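B-type Cna protein (Enterococcus faecium, PDB 6FWY) is of unknown function but carries a thioester domain of a new slipknot class, consistent with a surface-anchored protein that attaches covalently to a target. Local coordinates at residues A[78-83]-A[145-150]; A[74-79]-A[152-157]; A[244-249]-A[259-264]; A[107-112]-A[139-144]. One frame throughout, in Å; residues are numbered along the deposited sequence.

Contact 1 of 4, residues A[78-83]-A[145-150]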
loop_
_atom_site.group_PDB
_atom_site.type_symbol
_atom_site.label_atom_id
_atom_site.label_comp_id
_atom_site.label_asym_id
_atom_site.label_seq_id
_atom_site.Cartn_x
_atom_site.Cartn_y
_atom_site.Cartn_z
ATOM N N PHE A 78 4.414 -8.942 2.498
ATOM C CA PHE A 78 4.707 -7.924 3.508
ATOM C C PHE A 78 3.546 -6.928 3.677
ATOM O O PHE A 78 3.244 -6.536 4.794
ATOM C CB PHE A 78 6.036 -7.201 3.219
ATOM C CG PHE A 78 7.258 -7.959 3.687
ATOM C CD1 PHE A 78 7.616 -7.955 5.032
ATOM C CD2 PHE A 78 8.020 -8.710 2.799
ATOM C CE1 PHE A 78 8.717 -8.695 5.484
ATOM C CE2 PHE A 78 9.127 -9.453 3.256
ATOM C CZ PHE A 78 9.490 -9.425 4.588
ATOM N N TYR A 79 2.888 -6.538 2.591
ATOM C CA TYR A 79 1.679 -5.707 2.685
ATOM C C TYR A 79 0.676 -6.354 3.609
ATOM O O TYR A 79 0.213 -5.729 4.544
ATOM C CB TYR A 79 1.043 -5.480 1.303
ATOM C CG TYR A 79 -0.303 -4.790 1.366
ATOM C CD1 TYR A 79 -0.405 -3.414 1.613
ATOM C CD2 TYR A 79 -1.483 -5.509 1.183
ATOM C CE1 TYR A 79 -1.647 -2.786 1.681
ATOM C CE2 TYR A 79 -2.725 -4.911 1.248
ATOM C CZ TYR A 79 -2.804 -3.548 1.498
ATOM O OH TYR A 79 -4.022 -2.951 1.552
ATOM N N ARG A 80 0.370 -7.624 3.349
ATOM C CA ARG A 80 -0.601 -8.353 4.149
ATOM C C ARG A 80 -0.164 -8.570 5.592
ATOM O O ARG A 80 -1.007 -8.564 6.480
ATOM C CB ARG A 80 -0.947 -9.682 3.476
ATOM C CG ARG A 80 -1.850 -9.504 2.266
ATOM C CD ARG A 80 -2.435 -10.819 1.794
ATOM N NE ARG A 80 -1.408 -11.711 1.254
ATOM C CZ ARG A 80 -0.942 -11.711 0.004
ATOM N NH1 ARG A 80 -1.398 -10.857 -0.926
ATOM N NH2 ARG A 80 -0.000 -12.606 -0.320
ATOM N N MET A 81 1.135 -8.736 5.831
ATOM C CA MET A 81 1.636 -8.853 7.199
ATOM C C MET A 81 1.227 -7.620 8.010
ATOM O O MET A 81 0.744 -7.761 9.134
ATOM C CB MET A 81 3.158 -9.023 7.230
ATOM C CG MET A 81 3.765 -9.099 8.633
ATOM S SD MET A 81 5.559 -8.893 8.610
ATOM C CE MET A 81 5.719 -7.098 8.425
ATOM N N PHE A 82 1.434 -6.430 7.443
ATOM C CA PHE A 82 1.013 -5.198 8.094
ATOM C C PHE A 82 -0.503 -5.128 8.267
ATOM O O PHE A 82 -0.969 -4.888 9.353
ATOM C CB PHE A 82 1.521 -3.965 7.343
ATOM C CG PHE A 82 2.982 -3.682 7.557
ATOM C CD1 PHE A 82 3.416 -3.027 8.708
ATOM C CD2 PHE A 82 3.920 -4.041 6.608
ATOM C CE1 PHE A 82 4.768 -2.744 8.904
ATOM C CE2 PHE A 82 5.269 -3.778 6.799
ATOM C CZ PHE A 82 5.689 -3.127 7.949
ATOM N N LYS A 83 -1.257 -5.358 7.201
ATOM C CA LYS A 83 -2.737 -5.265 7.235
ATOM C C LYS A 83 -3.385 -6.268 8.192
ATOM O O LYS A 83 -4.364 -5.943 8.854
ATOM C CB LYS A 83 -3.318 -5.441 5.836
ATOM C CG LYS A 83 -4.773 -5.040 5.714
ATOM C CD LYS A 83 -5.407 -5.451 4.396
ATOM C CE LYS A 83 -6.924 -5.260 4.491
ATOM N NZ LYS A 83 -7.554 -5.182 3.150
ATOM N N TYR A 145 0.752 -15.231 9.507
ATOM C CA TYR A 145 1.546 -15.873 8.459
ATOM C C TYR A 145 0.649 -16.463 7.364
ATOM O O TYR A 145 0.869 -16.227 6.179
ATOM C CB TYR A 145 2.437 -16.945 9.075
ATOM C CG TYR A 145 3.407 -17.595 8.138
ATOM C CD1 TYR A 145 4.378 -16.854 7.507
ATOM C CD2 TYR A 145 3.372 -18.966 7.903
ATOM C CE1 TYR A 145 5.297 -17.443 6.644
ATOM C CE2 TYR A 145 4.298 -19.577 7.061
ATOM C CZ TYR A 145 5.249 -18.793 6.424
ATOM O OH TYR A 145 6.174 -19.345 5.574
ATOM N N ASP A 146 -0.378 -17.206 7.769
ATOM C CA ASP A 146 -1.339 -17.764 6.824
ATOM C C ASP A 146 -1.931 -16.676 5.914
ATOM O O ASP A 146 -2.006 -16.851 4.704
ATOM C CB ASP A 146 -2.448 -18.505 7.570
ATOM C CG ASP A 146 -3.401 -19.260 6.629
ATOM O OD1 ASP A 146 -2.947 -19.769 5.572
ATOM O OD2 ASP A 146 -4.628 -19.318 6.898
ATOM N N TYR A 147 -2.318 -15.548 6.509
ATOM C CA TYR A 147 -2.853 -14.431 5.749
ATOM C C TYR A 147 -1.791 -13.822 4.807
ATOM O O TYR A 147 -2.063 -13.576 3.637
ATOM C CB TYR A 147 -3.447 -13.375 6.686
ATOM C CG TYR A 147 -4.002 -12.178 5.950
ATOM C CD1 TYR A 147 -5.111 -12.308 5.111
ATOM C CD2 TYR A 147 -3.406 -10.923 6.071
ATOM C CE1 TYR A 147 -5.619 -11.225 4.424
ATOM C CE2 TYR A 147 -3.910 -9.836 5.377
ATOM C CZ TYR A 147 -5.015 -9.987 4.564
ATOM O OH TYR A 147 -5.500 -8.904 3.881
ATOM N N ALA A 148 -0.578 -13.616 5.308
ATOM C CA ALA A 148 0.518 -13.081 4.495
ATOM C C ALA A 148 0.868 -13.958 3.283
ATOM O O ALA A 148 1.009 -13.442 2.177
ATOM C CB ALA A 148 1.739 -12.846 5.353
ATOM N N LYS A 149 0.978 -15.265 3.496
ATOM C CA LYS A 149 1.265 -16.223 2.425
ATOM C C LYS A 149 0.080 -16.436 1.495
ATOM O O LYS A 149 0.245 -16.439 0.279
ATOM C CB LYS A 149 1.645 -17.610 2.989
ATOM C CG LYS A 149 2.870 -17.668 3.920
ATOM C CD LYS A 149 4.138 -17.172 3.251
ATOM C CE LYS A 149 4.645 -18.108 2.186
ATOM N NZ LYS A 149 5.663 -17.393 1.358
ATOM N N ASN A 150 -1.104 -16.647 2.064
ATOM C CA ASN A 150 -2.253 -17.183 1.320
ATOM C C ASN A 150 -3.407 -16.228 1.085
ATOM O O ASN A 150 -4.306 -16.561 0.324
ATOM C CB ASN A 150 -2.761 -18.461 2.012
ATOM C CG ASN A 150 -1.661 -19.515 2.148
ATOM O OD1 ASN A 150 -1.004 -19.849 1.176
ATOM N ND2 ASN A 150 -1.460 -20.030 3.353
#
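In R80 the side chain leaves its helix with CG anti to the carbonyl carbon and then bends at chi3 (-67°), which turns NE back toward helix 131-150; in Y147 CG lies anti to the backbone N (chi1 179°), and the ring crosses the aliphatic part of R80. The two side chains cross obliquely. R80 CD sits over one face of the Y147 ring, 4.0 Å from its centroid, a CH-pi contact, and the guanidinium plane stands almost upright against the ring. Beyond the ring the guanidinium takes hold of the last turn of the partner helix side-on. NH2 of R80 donates to A148 O at 2.8 Å and NE of R80 reaches the same oxygen at 3.1 Å, both from one face of the carbonyl plane. A weak third bond runs from R80 NE to Y147 O at 3.1 Å. R80 NH1 turns to D153 O, just past the helix, and the Y147 hydroxyl bonds to D153 OD2, while K83 CD rests 3.5 Å from Y147 OH. A positive group set on carbonyls near a helix C terminus would be expected to ease the negative end of its dipole. The segments 78-83 and 145-150, at 147° to each other, make helices 76-84 and 131-150 a roughly antiparallel pair of the thioester domain, with an arginine gripping C-terminal carbonyls.

Contact 2 of 4, residues A[74-79]-A[152-157]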
loop_
_atom_site.group_PDB
_atom_site.type_symbol
_atom_site.label_atom_id
_atom_site.label_comp_id
_atom_site.label_asym_id
_atom_site.label_seq_id
_atom_site.Cartn_x
_atom_site.Cartn_y
_atom_site.Cartn_z
ATOM N N GLY A 74 8.214 -3.416 -0.841
ATOM C CA GLY A 74 7.798 -4.647 -0.144
ATOM C C GLY A 74 6.808 -5.458 -0.953
ATOM O O GLY A 74 5.961 -4.892 -1.663
ATOM N N SER A 75 6.901 -6.788 -0.865
ATOM C CA SER A 75 5.982 -7.655 -1.605
ATOM C C SER A 75 4.544 -7.606 -1.061
ATOM O O SER A 75 4.285 -7.055 0.004
ATOM C CB SER A 75 6.487 -9.088 -1.565
ATOM O OG SER A 75 6.392 -9.583 -0.254
ATOM N N ASP A 76 3.614 -8.215 -1.791
ATOM C CA ASP A 76 2.249 -8.381 -1.313
ATOM C C ASP A 76 2.183 -9.138 0.022
ATOM O O ASP A 76 1.306 -8.878 0.850
ATOM C CB ASP A 76 1.390 -9.071 -2.380
ATOM C CG ASP A 76 1.163 -8.202 -3.624
ATOM O OD1 ASP A 76 1.482 -6.968 -3.585
ATOM O OD2 ASP A 76 0.687 -8.755 -4.648
ATOM N N GLU A 77 3.111 -10.059 0.238
ATOM C CA GLU A 77 3.180 -10.800 1.505
ATOM C C GLU A 77 3.443 -9.835 2.665
ATOM O O GLU A 77 2.767 -9.899 3.682
ATOM C CB GLU A 77 4.254 -11.908 1.461
ATOM C CG GLU A 77 4.025 -12.961 0.375
ATOM C CD GLU A 77 5.040 -14.106 0.427
ATOM O OE1 GLU A 77 6.226 -13.852 0.744
ATOM O OE2 GLU A 77 4.654 -15.281 0.165
ATOM N N PHE A 78 4.414 -8.942 2.498
ATOM C CA PHE A 78 4.707 -7.924 3.508
ATOM C C PHE A 78 3.546 -6.928 3.677
ATOM O O PHE A 78 3.244 -6.536 4.794
ATOM C CB PHE A 78 6.036 -7.201 3.219
ATOM C CG PHE A 78 7.258 -7.959 3.687
ATOM C CD1 PHE A 78 7.616 -7.955 5.032
ATOM C CD2 PHE A 78 8.020 -8.710 2.799
ATOM C CE1 PHE A 78 8.717 -8.695 5.484
ATOM C CE2 PHE A 78 9.127 -9.453 3.256
ATOM C CZ PHE A 78 9.490 -9.425 4.588
ATOM N N TYR A 79 2.888 -6.538 2.591
ATOM C CA TYR A 79 1.679 -5.707 2.685
ATOM C C TYR A 79 0.676 -6.354 3.609
ATOM O O TYR A 79 0.213 -5.729 4.544
ATOM C CB TYR A 79 1.043 -5.480 1.303
ATOM C CG TYR A 79 -0.303 -4.790 1.366
ATOM C CD1 TYR A 79 -0.405 -3.414 1.613
ATOM C CD2 TYR A 79 -1.483 -5.509 1.183
ATOM C CE1 TYR A 79 -1.647 -2.786 1.681
ATOM C CE2 TYR A 79 -2.725 -4.911 1.248
ATOM C CZ TYR A 79 -2.804 -3.548 1.498
ATOM O OH TYR A 79 -4.022 -2.951 1.552
ATOM N N LYS A 152 -5.435 -12.766 -0.290
ATOM C CA LYS A 152 -5.547 -12.232 -1.653
ATOM C C LYS A 152 -5.302 -10.723 -1.793
ATOM O O LYS A 152 -5.023 -10.257 -2.900
ATOM C CB LYS A 152 -6.957 -12.541 -2.168
ATOM C CG LYS A 152 -7.967 -11.568 -1.540
ATOM C CD LYS A 152 -9.421 -12.043 -1.450
ATOM C CE LYS A 152 -10.153 -11.312 -0.316
ATOM N NZ LYS A 152 -11.564 -11.784 -0.202
ATOM N N ASP A 153 -5.413 -9.968 -0.693
ATOM C CA ASP A 153 -5.390 -8.492 -0.744
ATOM C C ASP A 153 -3.999 -7.970 -1.067
ATOM O O ASP A 153 -2.987 -8.528 -0.621
ATOM C CB ASP A 153 -5.861 -7.859 0.568
ATOM C CG ASP A 153 -7.212 -8.378 1.022
ATOM O OD1 ASP A 153 -8.218 -8.116 0.340
ATOM O OD2 ASP A 153 -7.259 -9.063 2.080
ATOM N N THR A 154 -3.974 -6.886 -1.835
ATOM C CA THR A 154 -2.748 -6.245 -2.315
ATOM C C THR A 154 -2.929 -4.739 -2.165
ATOM O O THR A 154 -4.049 -4.279 -1.921
ATOM C CB THR A 154 -2.485 -6.559 -3.808
ATOM O OG1 THR A 154 -3.343 -5.759 -4.634
ATOM C CG2 THR A 154 -2.719 -8.072 -4.134
ATOM N N PRO A 155 -1.838 -3.950 -2.335
ATOM C CA PRO A 155 -1.980 -2.481 -2.350
ATOM C C PRO A 155 -2.425 -1.884 -3.710
ATOM O O PRO A 155 -2.282 -0.674 -3.925
ATOM C CB PRO A 155 -0.570 -2.007 -1.973
ATOM C CG PRO A 155 0.320 -3.066 -2.530
ATOM C CD PRO A 155 -0.416 -4.361 -2.375
ATOM N N ASN A 156 -2.951 -2.709 -4.605
ATOM C CA ASN A 156 -3.383 -2.297 -5.927
ATOM C C ASN A 156 -4.353 -1.090 -5.900
ATOM O O ASN A 156 -5.264 -1.030 -5.087
ATOM C CB ASN A 156 -4.030 -3.483 -6.668
ATOM C CG ASN A 156 -4.559 -3.108 -8.049
ATOM O OD1 ASN A 156 -3.784 -2.872 -8.957
ATOM N ND2 ASN A 156 -5.887 -3.049 -8.205
ATOM N N THR A 157 -4.082 -0.132 -6.782
ATOM C CA THR A 157 -4.958 1.002 -7.034
ATOM C C THR A 157 -5.889 0.608 -8.175
ATOM O O THR A 157 -5.429 0.272 -9.258
ATOM C CB THR A 157 -4.138 2.266 -7.397
ATOM O OG1 THR A 157 -3.400 2.684 -6.246
ATOM C CG2 THR A 157 -5.045 3.429 -7.840
#
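Y79 lays its ring against the backbone of T154 and P155, and here the packing is close. P155 N stands 3.7 Å above the ring plane, over its centre, and P155 CD makes a CH-pi contact 4.0 Å from the Y79 centroid. Toward the hydroxyl end Y79 CE2 approaches T154 C at 3.4 Å. D153 O lies at the ring edge by CD2 of Y79. The ring and the proline slide past each other in opposite directions. This is a proline-aromatic contact between helix 76-84 and the loop that leads from helix 131-150 to strand 159-169, the first strand of the five-stranded sheet. Within that loop T154 OG1 accepts from N156 N at 3.1 Å, an ST turn. The outer side is looser: D76, in the first turn of the helix, has no hydrogen bond to the loop. Its carboxylate merely brushes carbons, OD2 of D76 at 3.5 Å from T154 CG2 and OD1 of D76 at 3.4 Å from P155 CD, at the protein surface.

Contact 3 of 4, residues A[244-249]-A[259-264]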
loop_
_atom_site.group_PDB
_atom_site.type_symbol
_atom_site.label_atom_id
_atom_site.label_comp_id
_atom_site.label_asym_id
_atom_site.label_seq_id
_atom_site.Cartn_x
_atom_site.Cartn_y
_atom_site.Cartn_z
ATOM N N THR A 244 -0.771 3.870 0.583
ATOM C CA THR A 244 0.101 3.448 1.697
ATOM C C THR A 244 0.571 2.007 1.441
ATOM O O THR A 244 -0.213 1.055 1.551
ATOM C CB THR A 244 -0.612 3.648 3.056
ATOM O OG1 THR A 244 -0.950 5.042 3.206
ATOM C CG2 THR A 244 0.266 3.273 4.233
ATOM N N ASN A 245 1.848 1.872 1.061
ATOM C CA ASN A 245 2.473 0.589 0.647
ATOM C C ASN A 245 3.716 0.284 1.505
ATOM O O ASN A 245 4.303 1.198 2.086
ATOM C CB ASN A 245 2.924 0.665 -0.829
ATOM C CG ASN A 245 1.787 1.015 -1.797
ATOM O OD1 ASN A 245 0.651 1.259 -1.393
ATOM N ND2 ASN A 245 2.098 1.040 -3.065
ATOM N N PRO A 246 4.120 -0.992 1.588
ATOM C CA PRO A 246 5.306 -1.328 2.364
ATOM C C PRO A 246 6.579 -1.115 1.582
ATOM O O PRO A 246 6.656 -1.514 0.424
ATOM C CB PRO A 246 5.113 -2.822 2.678
ATOM C CG PRO A 246 4.361 -3.328 1.509
ATOM C CD PRO A 246 3.430 -2.206 1.112
ATOM N N PHE A 247 7.577 -0.515 2.218
ATOM C CA PHE A 247 8.894 -0.294 1.606
ATOM C C PHE A 247 10.013 -0.745 2.539
ATOM O O PHE A 247 9.879 -0.687 3.760
ATOM C CB PHE A 247 9.067 1.175 1.218
ATOM C CG PHE A 247 8.064 1.647 0.203
ATOM C CD1 PHE A 247 8.215 1.344 -1.141
ATOM C CD2 PHE A 247 6.960 2.373 0.605
ATOM C CE1 PHE A 247 7.278 1.764 -2.071
ATOM C CE2 PHE A 247 6.017 2.836 -0.325
ATOM C CZ PHE A 247 6.176 2.528 -1.669
ATOM N N THR A 248 11.108 -1.199 1.945
ATOM C CA THR A 248 12.266 -1.664 2.695
ATOM C C THR A 248 13.377 -0.642 2.616
ATOM O O THR A 248 13.544 0.039 1.588
ATOM C CB THR A 248 12.811 -2.986 2.136
ATOM O OG1 THR A 248 13.237 -2.774 0.782
ATOM C CG2 THR A 248 11.733 -4.073 2.188
ATOM N N PHE A 249 14.143 -0.562 3.701
ATOM C CA PHE A 249 15.243 0.368 3.839
ATOM C C PHE A 249 16.558 -0.297 4.245
ATOM O O PHE A 249 16.570 -1.290 4.967
ATOM C CB PHE A 249 14.856 1.471 4.817
ATOM C CG PHE A 249 13.727 2.317 4.311
ATOM C CD1 PHE A 249 13.944 3.350 3.404
ATOM C CD2 PHE A 249 12.426 2.007 4.671
ATOM C CE1 PHE A 249 12.901 4.102 2.928
ATOM C CE2 PHE A 249 11.363 2.749 4.165
ATOM C CZ PHE A 249 11.610 3.806 3.297
ATOM N N VAL A 259 11.376 -2.803 7.185
ATOM C CA VAL A 259 10.210 -2.625 6.329
ATOM C C VAL A 259 9.168 -1.830 7.112
ATOM O O VAL A 259 9.017 -2.003 8.313
ATOM C CB VAL A 259 9.639 -3.987 5.809
ATOM C CG1 VAL A 259 9.128 -4.873 6.968
ATOM C CG2 VAL A 259 8.553 -3.751 4.760
ATOM N N VAL A 260 8.463 -0.950 6.416
ATOM C CA VAL A 260 7.515 -0.009 7.043
ATOM C C VAL A 260 6.509 0.474 5.997
ATOM O O VAL A 260 6.840 0.594 4.829
ATOM C CB VAL A 260 8.238 1.191 7.730
ATOM C CG1 VAL A 260 9.055 1.998 6.756
ATOM C CG2 VAL A 260 7.264 2.096 8.471
ATOM N N MET A 261 5.274 0.706 6.434
ATOM C CA MET A 261 4.224 1.237 5.589
ATOM C C MET A 261 4.442 2.736 5.446
ATOM O O MET A 261 4.566 3.436 6.435
ATOM C CB MET A 261 2.850 0.964 6.201
ATOM C CG MET A 261 2.505 -0.525 6.256
ATOM S SD MET A 261 2.246 -1.322 4.658
ATOM C CE MET A 261 0.537 -0.892 4.373
ATOM N N ILE A 262 4.525 3.197 4.203
ATOM C CA ILE A 262 4.662 4.623 3.906
ATOM C C ILE A 262 3.573 5.101 2.954
ATOM O O ILE A 262 3.313 4.477 1.924
ATOM C CB ILE A 262 6.058 4.946 3.340
ATOM C CG1 ILE A 262 7.112 4.591 4.399
ATOM C CG2 ILE A 262 6.161 6.419 2.935
ATOM C CD1 ILE A 262 8.528 4.725 3.930
ATOM N N THR A 263 2.961 6.223 3.318
ATOM C CA THR A 263 1.996 6.918 2.472
ATOM C C THR A 263 2.796 7.674 1.408
ATOM O O THR A 263 3.671 8.457 1.729
ATOM C CB THR A 263 1.106 7.859 3.324
ATOM O OG1 THR A 263 0.431 7.067 4.309
ATOM C CG2 THR A 263 0.059 8.606 2.486
ATOM N N THR A 264 2.515 7.380 0.143
ATOM C CA THR A 264 3.152 8.050 -0.998
ATOM C C THR A 264 2.096 8.286 -2.091
ATOM O O THR A 264 0.905 8.077 -1.851
ATOM C CB THR A 264 4.371 7.242 -1.510
ATOM O OG1 THR A 264 5.042 7.963 -2.564
ATOM C CG2 THR A 264 3.939 5.807 -1.999
#
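The hydroxyls of T244 and T263 meet at 2.7 Å between their OG1 atoms, with either able to be the donor, across a non-hydrogen-bonded pair of a beta hairpin made by strands 231-250 and 258-277. Both OG1 atoms lie anti to their own carbonyl carbons, on the same side of the sheet. Further along, N245 O takes a nearly straight bond from I262 N (2.9 Å, 174°), and F247 N and V260 O are joined at 2.9 Å. P246 has no N-H to give and falls at a non-hydrogen-bonded position opposite M261. There the doubly bent M261 side chain runs beside the proline, its SD 3.8 Å from P246 CB, and this side of the sheet is covered by helix 76-84 through Y79 and F82. On the opposite side F247 presents its ring edge to I262 CB, F249 rests its edge on V260 CG1, and F249 and I262 reach tip to tip, with F249 CZ only 3.3 Å from I262 CD1.

Contact 4 of 4, residues A[107-112]-A[139-144]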
loop_
_atom_site.group_PDB
_atom_site.type_symbol
_atom_site.label_atom_id
_atom_site.label_comp_id
_atom_site.label_asym_id
_atom_site.label_seq_id
_atom_site.Cartn_x
_atom_site.Cartn_y
_atom_site.Cartn_z
ATOM N N GLN A 107 6.533 -9.585 14.194
ATOM C CA GLN A 107 7.976 -9.567 13.897
ATOM C C GLN A 107 8.484 -10.968 13.499
ATOM O O GLN A 107 9.376 -11.099 12.662
ATOM C CB GLN A 107 8.764 -9.010 15.097
ATOM C CG GLN A 107 10.292 -9.041 14.985
ATOM C CD GLN A 107 10.801 -8.275 13.777
ATOM O OE1 GLN A 107 10.802 -7.056 13.769
ATOM N NE2 GLN A 107 11.233 -8.996 12.753
ATOM N N LEU A 108 7.907 -12.001 14.107
ATOM C CA LEU A 108 8.266 -13.375 13.771
ATOM C C LEU A 108 7.900 -13.674 12.306
ATOM O O LEU A 108 8.712 -14.186 11.557
ATOM C CB LEU A 108 7.584 -14.330 14.755
ATOM C CG LEU A 108 7.982 -15.801 14.780
ATOM C CD1 LEU A 108 9.495 -16.020 14.921
ATOM C CD2 LEU A 108 7.220 -16.411 15.949
ATOM N N VAL A 109 6.695 -13.277 11.892
ATOM C CA VAL A 109 6.281 -13.320 10.479
ATOM C C VAL A 109 7.270 -12.558 9.581
ATOM O O VAL A 109 7.728 -13.090 8.568
ATOM C CB VAL A 109 4.849 -12.765 10.268
ATOM C CG1 VAL A 109 4.503 -12.640 8.782
ATOM C CG2 VAL A 109 3.856 -13.664 10.966
ATOM N N SER A 110 7.607 -11.339 9.958
ATOM C CA SER A 110 8.592 -10.566 9.200
ATOM C C SER A 110 9.925 -11.318 8.983
ATOM O O SER A 110 10.449 -11.353 7.874
ATOM C CB SER A 110 8.862 -9.219 9.881
ATOM O OG SER A 110 9.718 -8.419 9.093
ATOM N N TRP A 111 10.454 -11.910 10.049
ATOM C CA TRP A 111 11.720 -12.641 9.975
ATOM C C TRP A 111 11.638 -13.831 9.010
ATOM O O TRP A 111 12.543 -14.051 8.224
ATOM C CB TRP A 111 12.172 -13.116 11.359
ATOM C CG TRP A 111 12.827 -12.066 12.245
ATOM C CD1 TRP A 111 13.642 -11.031 11.848
ATOM C CD2 TRP A 111 12.763 -11.991 13.668
ATOM N NE1 TRP A 111 14.083 -10.341 12.931
ATOM C CE2 TRP A 111 13.556 -10.892 14.062
ATOM C CE3 TRP A 111 12.104 -12.731 14.648
ATOM C CZ2 TRP A 111 13.702 -10.512 15.401
ATOM C CZ3 TRP A 111 12.269 -12.376 15.978
ATOM C CH2 TRP A 111 13.046 -11.279 16.345
ATOM N N VAL A 112 10.533 -14.569 9.077
ATOM C CA VAL A 112 10.291 -15.719 8.204
ATOM C C VAL A 112 10.109 -15.279 6.756
ATOM O O VAL A 112 10.752 -15.810 5.871
ATOM C CB VAL A 112 9.082 -16.540 8.692
ATOM C CG1 VAL A 112 8.721 -17.653 7.702
ATOM C CG2 VAL A 112 9.394 -17.141 10.060
ATOM N N LYS A 139 -0.217 -18.993 18.055
ATOM C CA LYS A 139 -1.549 -18.814 17.479
ATOM C C LYS A 139 -1.626 -17.517 16.643
ATOM O O LYS A 139 -2.065 -17.546 15.493
ATOM C CB LYS A 139 -2.595 -18.811 18.605
ATOM C CG LYS A 139 -4.039 -18.938 18.139
ATOM C CD LYS A 139 -5.024 -18.601 19.249
ATOM C CE LYS A 139 -6.443 -18.497 18.731
ATOM N NZ LYS A 139 -7.309 -19.567 19.287
ATOM N N ALA A 140 -1.167 -16.408 17.215
ATOM C CA ALA A 140 -1.086 -15.128 16.486
ATOM C C ALA A 140 -0.207 -15.197 15.242
ATOM O O ALA A 140 -0.626 -14.744 14.172
ATOM C CB ALA A 140 -0.605 -14.005 17.403
ATOM N N PHE A 141 0.993 -15.767 15.391
ATOM C CA PHE A 141 1.916 -16.011 14.261
ATOM C C PHE A 141 1.240 -16.748 13.105
ATOM O O PHE A 141 1.287 -16.297 11.961
ATOM C CB PHE A 141 3.155 -16.824 14.708
ATOM C CG PHE A 141 3.997 -17.314 13.558
ATOM C CD1 PHE A 141 4.948 -16.493 12.992
ATOM C CD2 PHE A 141 3.799 -18.573 13.018
ATOM C CE1 PHE A 141 5.698 -16.910 11.904
ATOM C CE2 PHE A 141 4.535 -18.998 11.913
ATOM C CZ PHE A 141 5.497 -18.181 11.360
ATOM N N GLU A 142 0.625 -17.889 13.413
ATOM C CA GLU A 142 -0.017 -18.723 12.397
ATOM C C GLU A 142 -1.158 -18.020 11.668
ATOM O O GLU A 142 -1.340 -18.197 10.465
ATOM C CB GLU A 142 -0.512 -20.032 13.016
ATOM C CG GLU A 142 0.637 -20.935 13.398
ATOM C CD GLU A 142 0.230 -22.144 14.223
ATOM O OE1 GLU A 142 -0.977 -22.353 14.522
ATOM O OE2 GLU A 142 1.140 -22.920 14.580
ATOM N N LYS A 143 -1.936 -17.240 12.407
ATOM C CA LYS A 143 -2.975 -16.425 11.786
ATOM C C LYS A 143 -2.340 -15.435 10.805
ATOM O O LYS A 143 -2.706 -15.397 9.647
ATOM C CB LYS A 143 -3.790 -15.676 12.842
ATOM C CG LYS A 143 -5.017 -14.974 12.265
ATOM C CD LYS A 143 -5.958 -14.473 13.346
ATOM C CE LYS A 143 -6.683 -13.173 12.947
ATOM N NZ LYS A 143 -7.934 -13.421 12.195
ATOM N N ILE A 144 -1.379 -14.654 11.277
ATOM C CA ILE A 144 -0.779 -13.585 10.462
ATOM C C ILE A 144 -0.035 -14.184 9.262
ATOM O O ILE A 144 -0.184 -13.710 8.133
ATOM C CB ILE A 144 0.151 -12.667 11.297
ATOM C CG1 ILE A 144 -0.632 -11.975 12.431
ATOM C CG2 ILE A 144 0.804 -11.591 10.431
ATOM C CD1 ILE A 144 0.276 -11.481 13.564
#
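L108, V109 and V112 of helix 99-113 receive F141 of helix 131-150 in a wholly apolar meeting; no hydrogen bond crosses between the segments. F141 CD1 is approached by L108 CG and by V109 CG2, each at 3.6 Å, while F141 CE1 lies 4.1 Å from V112 CG2. L108 and V112 cross F141 at about a right angle. The in-plane edge of F141 points instead at backbone, with CE1 of F141 3.8 Å from V109 N, so the ring is pushed in against the helix itself. F141 has CG anti to its backbone N (chi1 169°), and its ring also meets that of Y145, one turn on, with planes at about 15°. The aliphatic contact is simpler: V109 CG2 sits against I144 CG2 at 3.7 Å, one methyl thus touching both ring and isoleucine, while V109 also meets M81 of helix 76-84. Polar bonds are made by other side chains of helix 99-113, where Q107 OE1 accepts from C52 N and S110 OG bonds to C52 O. The helices cross at 52° by their short segments. Helix 99-113 thereby carries Q107 to C52; in thioester domains a cysteine and a glutamine side chain form the internal thioester, here probably C52 and Q107, although Q107 is modelled as an amide.

Overall arrangement
Along the chain contact 4 (107-112 with 139-144) is nested within the loops that contacts 1 and 2 close, and contact 3 follows all of them. Contacts 1 and 2 lie side by side, centres about 8 Å apart, sharing helix 76-84; contact 1 also shares helix 131-150 with contact 4, centres about 9 Å apart. Salt bridge K149–E77 ties contacts 1 and 2 together. Helix 76-84 is therefore central: helices 99-113 and 131-150 pack on it, the loop at 152-157 crosses it, and the hairpin of contact 3 covers it through F82 and M261. Contacts 3 and 4 have centres about 19 Å apart, the set running from the helical part to the hairpin of the large antiparallel sheet.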